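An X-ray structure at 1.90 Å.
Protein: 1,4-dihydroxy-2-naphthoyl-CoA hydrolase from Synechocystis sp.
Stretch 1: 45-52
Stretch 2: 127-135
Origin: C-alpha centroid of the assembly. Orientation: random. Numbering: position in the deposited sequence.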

ATOM      1  N   HIS A  45       1.479 -13.792 -21.944  1.00 28.32           N
ATOM      2  CA  HIS A  45       2.579 -12.995 -22.507  1.00 32.32           C
ATOM      3  C   HIS A  45       2.142 -11.609 -22.974  1.00 31.11           C
ATOM      4  O   HIS A  45       2.617 -11.110 -23.992  1.00 30.20           O
ATOM      5  CB  HIS A  45       3.217 -13.727 -23.685  1.00 32.69           C
ATOM      6  CG  HIS A  45       3.444 -15.181 -23.435  1.00 36.00           C
ATOM      7  ND1 HIS A  45       4.204 -15.643 -22.382  1.00 38.50           N
ATOM      8  CD2 HIS A  45       3.007 -16.276 -24.097  1.00 36.92           C
ATOM      9  CE1 HIS A  45       4.234 -16.964 -22.415  1.00 40.32           C
ATOM     10  NE2 HIS A  45       3.512 -17.372 -23.443  1.00 43.21           N
ATOM     11  N   LEU A  46       1.239 -11.000 -22.223  1.00 26.51           N
ATOM     12  CA  LEU A  46       0.880  -9.597 -22.417  1.00 27.75           C
ATOM     13  C   LEU A  46       1.460  -8.760 -21.293  1.00 28.85           C
ATOM     14  O   LEU A  46       1.820  -9.287 -20.252  1.00 29.28           O
ATOM     15  CB  LEU A  46      -0.641  -9.450 -22.428  1.00 26.00           C
ATOM     16  CG  LEU A  46      -1.337 -10.378 -23.427  1.00 26.42           C
ATOM     17  CD1 LEU A  46      -2.848 -10.343 -23.264  1.00 27.11           C
ATOM     18  CD2 LEU A  46      -0.946 -10.015 -24.853  1.00 32.45           C
ATOM     19  N   SER A  47       1.544  -7.453 -21.502  1.00 31.07           N
ATOM     20  CA  SER A  47       2.343  -6.592 -20.627  1.00 32.24           C
ATOM     21  C   SER A  47       1.680  -5.231 -20.523  1.00 24.32           C
ATOM     22  O   SER A  47       1.531  -4.526 -21.524  1.00 27.17           O
ATOM     23  CB  SER A  47       3.759  -6.432 -21.192  1.00 34.96           C
ATOM     24  OG  SER A  47       4.489  -5.440 -20.483  1.00 34.82           O
ATOM     25  N   LEU A  48       1.293  -4.864 -19.308  1.00 24.53           N
ATOM     26  CA  LEU A  48       0.853  -3.510 -19.010  1.00 24.43           C
ATOM     27  C   LEU A  48       1.965  -2.518 -19.256  1.00 23.83           C
ATOM     28  O   LEU A  48       1.728  -1.428 -19.783  1.00 23.68           O
ATOM     29  CB  LEU A  48       0.410  -3.403 -17.556  1.00 29.39           C
ATOM     30  CG  LEU A  48      -0.992  -3.911 -17.261  1.00 30.58           C
ATOM     31  CD1 LEU A  48      -1.293  -3.773 -15.776  1.00 32.84           C
ATOM     32  CD2 LEU A  48      -2.012  -3.164 -18.111  1.00 34.09           C
ATOM     33  N   GLN A  49       3.183  -2.902 -18.882  1.00 24.64           N
ATOM     34  CA  GLN A  49       4.327  -2.033 -19.025  1.00 24.36           C
ATOM     35  C   GLN A  49       4.580  -1.646 -20.473  1.00 23.68           C
ATOM     36  O   GLN A  49       4.954  -0.513 -20.754  1.00 25.65           O
ATOM     37  CB  GLN A  49       5.579  -2.681 -18.441  1.00 25.64           C
ATOM     38  CG  GLN A  49       6.797  -1.777 -18.495  1.00 28.68           C
ATOM     39  CD  GLN A  49       6.638  -0.510 -17.646  1.00 28.56           C
ATOM     40  OE1 GLN A  49       6.290  -0.577 -16.479  1.00 28.73           O
ATOM     41  NE2 GLN A  49       6.910   0.646 -18.243  1.00 30.94           N
ATOM     42  N   ASN A  50       4.414  -2.593 -21.394  1.00 24.11           N
ATOM     43  CA  ASN A  50       4.645  -2.299 -22.806  1.00 25.52           C
ATOM     44  C   ASN A  50       3.658  -1.246 -23.306  1.00 24.67           C
ATOM     45  O   ASN A  50       4.018  -0.349 -24.080  1.00 27.21           O
ATOM     46  CB  ASN A  50       4.544  -3.577 -23.642  1.00 28.29           C
ATOM     47  CG  ASN A  50       5.713  -4.524 -23.406  1.00 33.33           C
ATOM     48  OD1 ASN A  50       6.575  -4.295 -22.544  1.00 30.56           O
ATOM     49  ND2 ASN A  50       5.746  -5.599 -24.171  1.00 34.44           N
ATOM     50  N   ILE A  51       2.415  -1.346 -22.860  1.00 25.19           N
ATOM     51  CA  ILE A  51       1.413  -0.345 -23.200  1.00 27.50           C
ATOM     52  C   ILE A  51       1.874   1.028 -22.719  1.00 27.39           C
ATOM     53  O   ILE A  51       1.860   1.993 -23.478  1.00 27.27           O
ATOM     54  CB  ILE A  51       0.048  -0.664 -22.559  1.00 28.84           C
ATOM     55  CG1 ILE A  51      -0.519  -1.963 -23.123  1.00 28.77           C
ATOM     56  CG2 ILE A  51      -0.940   0.470 -22.812  1.00 30.40           C
ATOM     57  CD1 ILE A  51      -0.743  -1.947 -24.621  1.00 34.18           C
ATOM     58  N   ILE A  52       2.289   1.102 -21.460  1.00 27.44           N
ATOM     59  CA  ILE A  52       2.698   2.366 -20.850  1.00 31.45           C
ATOM     60  C   ILE A  52       3.911   2.942 -21.565  1.00 32.42           C
ATOM     61  O   ILE A  52       3.949   4.124 -21.910  1.00 33.52           O
ATOM     62  CB  ILE A  52       3.055   2.170 -19.363  1.00 30.83           C
ATOM     63  CG1 ILE A  52       1.801   1.827 -18.555  1.00 32.38           C
ATOM     64  CG2 ILE A  52       3.745   3.413 -18.812  1.00 34.40           C
ATOM     65  CD1 ILE A  52       2.083   1.152 -17.229  1.00 28.58           C
ATOM     66  N   LEU A 127      -9.510  -2.556 -28.367  1.00 24.18           N
ATOM     67  CA  LEU A 127      -8.522  -3.317 -27.623  1.00 24.87           C
ATOM     68  C   LEU A 127      -7.394  -3.744 -28.554  1.00 25.28           C
ATOM     69  O   LEU A 127      -7.629  -4.040 -29.722  1.00 26.54           O
ATOM     70  CB  LEU A 127      -9.180  -4.545 -26.987  1.00 24.40           C
ATOM     71  CG  LEU A 127     -10.289  -4.285 -25.961  1.00 26.09           C
ATOM     72  CD1 LEU A 127     -10.874  -5.608 -25.495  1.00 23.74           C
ATOM     73  CD2 LEU A 127      -9.759  -3.504 -24.761  1.00 29.00           C
ATOM     74  N   PRO A 128      -6.159  -3.767 -28.048  1.00 26.81           N
ATOM     75  CA  PRO A 128      -5.078  -4.388 -28.821  1.00 29.96           C
ATOM     76  C   PRO A 128      -5.448  -5.818 -29.226  1.00 28.88           C
ATOM     77  O   PRO A 128      -6.029  -6.548 -28.426  1.00 27.87           O
ATOM     78  CB  PRO A 128      -3.908  -4.386 -27.836  1.00 29.40           C
ATOM     79  CG  PRO A 128      -4.200  -3.265 -26.894  1.00 27.19           C
ATOM     80  CD  PRO A 128      -5.693  -3.207 -26.771  1.00 28.48           C
ATOM     81  N   GLN A 129      -5.142  -6.212 -30.454  1.00 31.62           N
ATOM     82  CA  GLN A 129      -5.618  -7.503 -30.955  1.00 34.04           C
ATOM     83  C   GLN A 129      -5.088  -8.666 -30.085  1.00 32.48           C
ATOM     84  O   GLN A 129      -5.826  -9.604 -29.781  1.00 29.33           O
ATOM     85  CB  GLN A 129      -5.276  -7.684 -32.446  1.00 38.71           C
ATOM     86  CG  GLN A 129      -6.350  -7.150 -33.400  1.00 38.17           C
ATOM     87  CD  GLN A 129      -5.910  -7.127 -34.856  1.00 46.49           C
ATOM     88  OE1 GLN A 129      -6.498  -7.792 -35.714  1.00 48.84           O
ATOM     89  NE2 GLN A 129      -4.881  -6.342 -35.145  1.00 44.57           N
ATOM     90  N   PRO A 130      -3.813  -8.601 -29.668  1.00 33.94           N
ATOM     91  CA  PRO A 130      -3.296  -9.686 -28.835  1.00 32.86           C
ATOM     92  C   PRO A 130      -4.097  -9.849 -27.545  1.00 30.81           C
ATOM     93  O   PRO A 130      -4.225 -10.960 -27.020  1.00 26.68           O
ATOM     94  CB  PRO A 130      -1.861  -9.249 -28.539  1.00 32.29           C
ATOM     95  CG  PRO A 130      -1.493  -8.405 -29.705  1.00 40.29           C
ATOM     96  CD  PRO A 130      -2.747  -7.671 -30.078  1.00 38.63           C
ATOM     97  N   TRP A 131      -4.630  -8.745 -27.036  1.00 27.48           N
ATOM     98  CA  TRP A 131      -5.437  -8.784 -25.827  1.00 26.29           C
ATOM     99  C   TRP A 131      -6.796  -9.413 -26.110  1.00 26.33           C
ATOM    100  O   TRP A 131      -7.246 -10.281 -25.380  1.00 23.70           O
ATOM    101  CB  TRP A 131      -5.604  -7.384 -25.262  1.00 26.83           C
ATOM    102  CG  TRP A 131      -4.337  -6.866 -24.683  1.00 30.29           C
ATOM    103  CD1 TRP A 131      -3.128  -6.734 -25.312  1.00 31.74           C
ATOM    104  CD2 TRP A 131      -4.146  -6.431 -23.348  1.00 26.81           C
ATOM    105  NE1 TRP A 131      -2.198  -6.228 -24.435  1.00 29.10           N
ATOM    106  CE2 TRP A 131      -2.800  -6.038 -23.221  1.00 28.12           C
ATOM    107  CE3 TRP A 131      -4.988  -6.326 -22.237  1.00 27.77           C
ATOM    108  CZ2 TRP A 131      -2.278  -5.562 -22.030  1.00 28.93           C
ATOM    109  CZ3 TRP A 131      -4.469  -5.850 -21.068  1.00 28.79           C
ATOM    110  CH2 TRP A 131      -3.130  -5.470 -20.968  1.00 32.91           C
ATOM    111  N   GLN A 132      -7.431  -8.975 -27.187  1.00 28.85           N
ATOM    112  CA  GLN A 132      -8.654  -9.603 -27.669  1.00 28.86           C
ATOM    113  C   GLN A 132      -8.478 -11.099 -27.866  1.00 28.14           C
ATOM    114  O   GLN A 132      -9.322 -11.899 -27.479  1.00 28.46           O
ATOM    115  CB  GLN A 132      -9.018  -8.984 -29.000  1.00 32.45           C
ATOM    116  CG  GLN A 132     -10.437  -8.515 -29.108  1.00 38.67           C
ATOM    117  CD  GLN A 132     -10.620  -7.668 -30.338  1.00 41.62           C
ATOM    118  OE1 GLN A 132     -10.999  -6.504 -30.245  1.00 40.77           O
ATOM    119  NE2 GLN A 132     -10.305  -8.235 -31.500  1.00 44.79           N
ATOM    120  N   THR A 133      -7.377 -11.473 -28.503  1.00 27.66           N
ATOM    121  CA  THR A 133      -7.091 -12.865 -28.771  1.00 27.17           C
ATOM    122  C   THR A 133      -6.999 -13.676 -27.470  1.00 26.65           C
ATOM    123  O   THR A 133      -7.598 -14.750 -27.358  1.00 24.00           O
ATOM    124  CB  THR A 133      -5.792 -12.992 -29.594  1.00 29.45           C
ATOM    125  OG1 THR A 133      -5.947 -12.270 -30.821  1.00 32.69           O
ATOM    126  CG2 THR A 133      -5.467 -14.438 -29.872  1.00 30.82           C
ATOM    127  N   ALA A 134      -6.263 -13.157 -26.488  1.00 23.90           N
ATOM    128  CA  ALA A 134      -6.166 -13.791 -25.170  1.00 24.69           C
ATOM    129  C   ALA A 134      -7.522 -13.946 -24.486  1.00 24.79           C
ATOM    130  O   ALA A 134      -7.810 -14.990 -23.885  1.00 21.77           O
ATOM    131  CB  ALA A 134      -5.231 -13.001 -24.274  1.00 23.86           C
ATOM    132  N   ILE A 135      -8.353 -12.908 -24.570  1.00 19.43           N
ATOM    133  CA  ILE A 135      -9.667 -12.960 -23.941  1.00 20.30           C
ATOM    134  C   ILE A 135     -10.552 -14.020 -24.610  1.00 21.65           C
ATOM    135  O   ILE A 135     -11.283 -14.736 -23.926  1.00 25.87           O
ATOM    136  CB  ILE A 135     -10.379 -11.582 -23.955  1.00 21.36           C
ATOM    137  CG1 ILE A 135      -9.619 -10.574 -23.075  1.00 21.82           C
ATOM    138  CG2 ILE A 135     -11.796 -11.720 -23.425  1.00 22.48           C
ATOM    139  CD1 ILE A 135     -10.054  -9.137 -23.287  1.00 21.21           C
TER

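What fills the hollow on the helix of the second stretch? The bump is Leu46, whose CA-to-CB bond points toward that helix from the loop before the other one. Its isobutyl group settles among Pro130, Trp131 and Ala134, which are one turn of helix: Pro130 and Ala134 stand four residues apart, with the Ala134 N to Pro130 O hydrogen bond (3.0 Å) linking them. Leu46 CD1 lies 3.7 Å from Ala134 CB and 4.0 Å from Trp131 CA. Leu46 CD2 packs 3.9 Å from Pro130 CB and 4.0 Å from Trp131 CD1. Of all the residues here, Leu46 has the most surface covered by the opposite stretch, with Trp131 almost equal to it.

How does the Trp131 ring take part, when its CA-to-CB bond points sideways? With chi1 at -71° and chi2 at 57°, the indole reaches back to the first stretch and forms one wall of the pocket. Leu46 CD1 sits over one face, 4.0 Å from the centroid of the five-membered ring and only 8° off the normal, a CH-pi contact with the methyl almost squarely above the ring. The far end of the indole is a bump in its own right. At its edge, near the ring plane, Trp131 CH2 meets Leu48 CD2 at 3.8 Å, and Trp131 CZ2 comes within 4.0 Å of the backbone atom Ser47 O. The CA-to-CB bond of Leu48 points away, yet the end of its side chain comes nearer and makes this contact.

What closes the contact beside the ring? Ile51, one turn of helix beyond Leu48, has its CA-to-CB bond pointing toward the second stretch and touches both the indole and Pro128. Ile51 CG1 approaches Trp131 CZ2 obliquely at 4.2 Å, while Ile51 CD1 reaches Pro128 CG at 4.3 Å. These are looser fits than the one around Leu46.

What bonds lie within each stretch, given that no hydrogen bond crosses between them? Each has some at the start of its helix. The CA-to-CB bond of Ser47 points away from the second stretch, and its side chain caps the first helix, Ser47 OG accepting from Asn50 N at 3.0 Å. In the second, Pro128 occupies the N-cap position and Pro128 O accepts from Gln132 N at 3.1 Å. The contact itself, burying 314 Å² over both sides, is thus mainly a matter of apolar side chains fitting together.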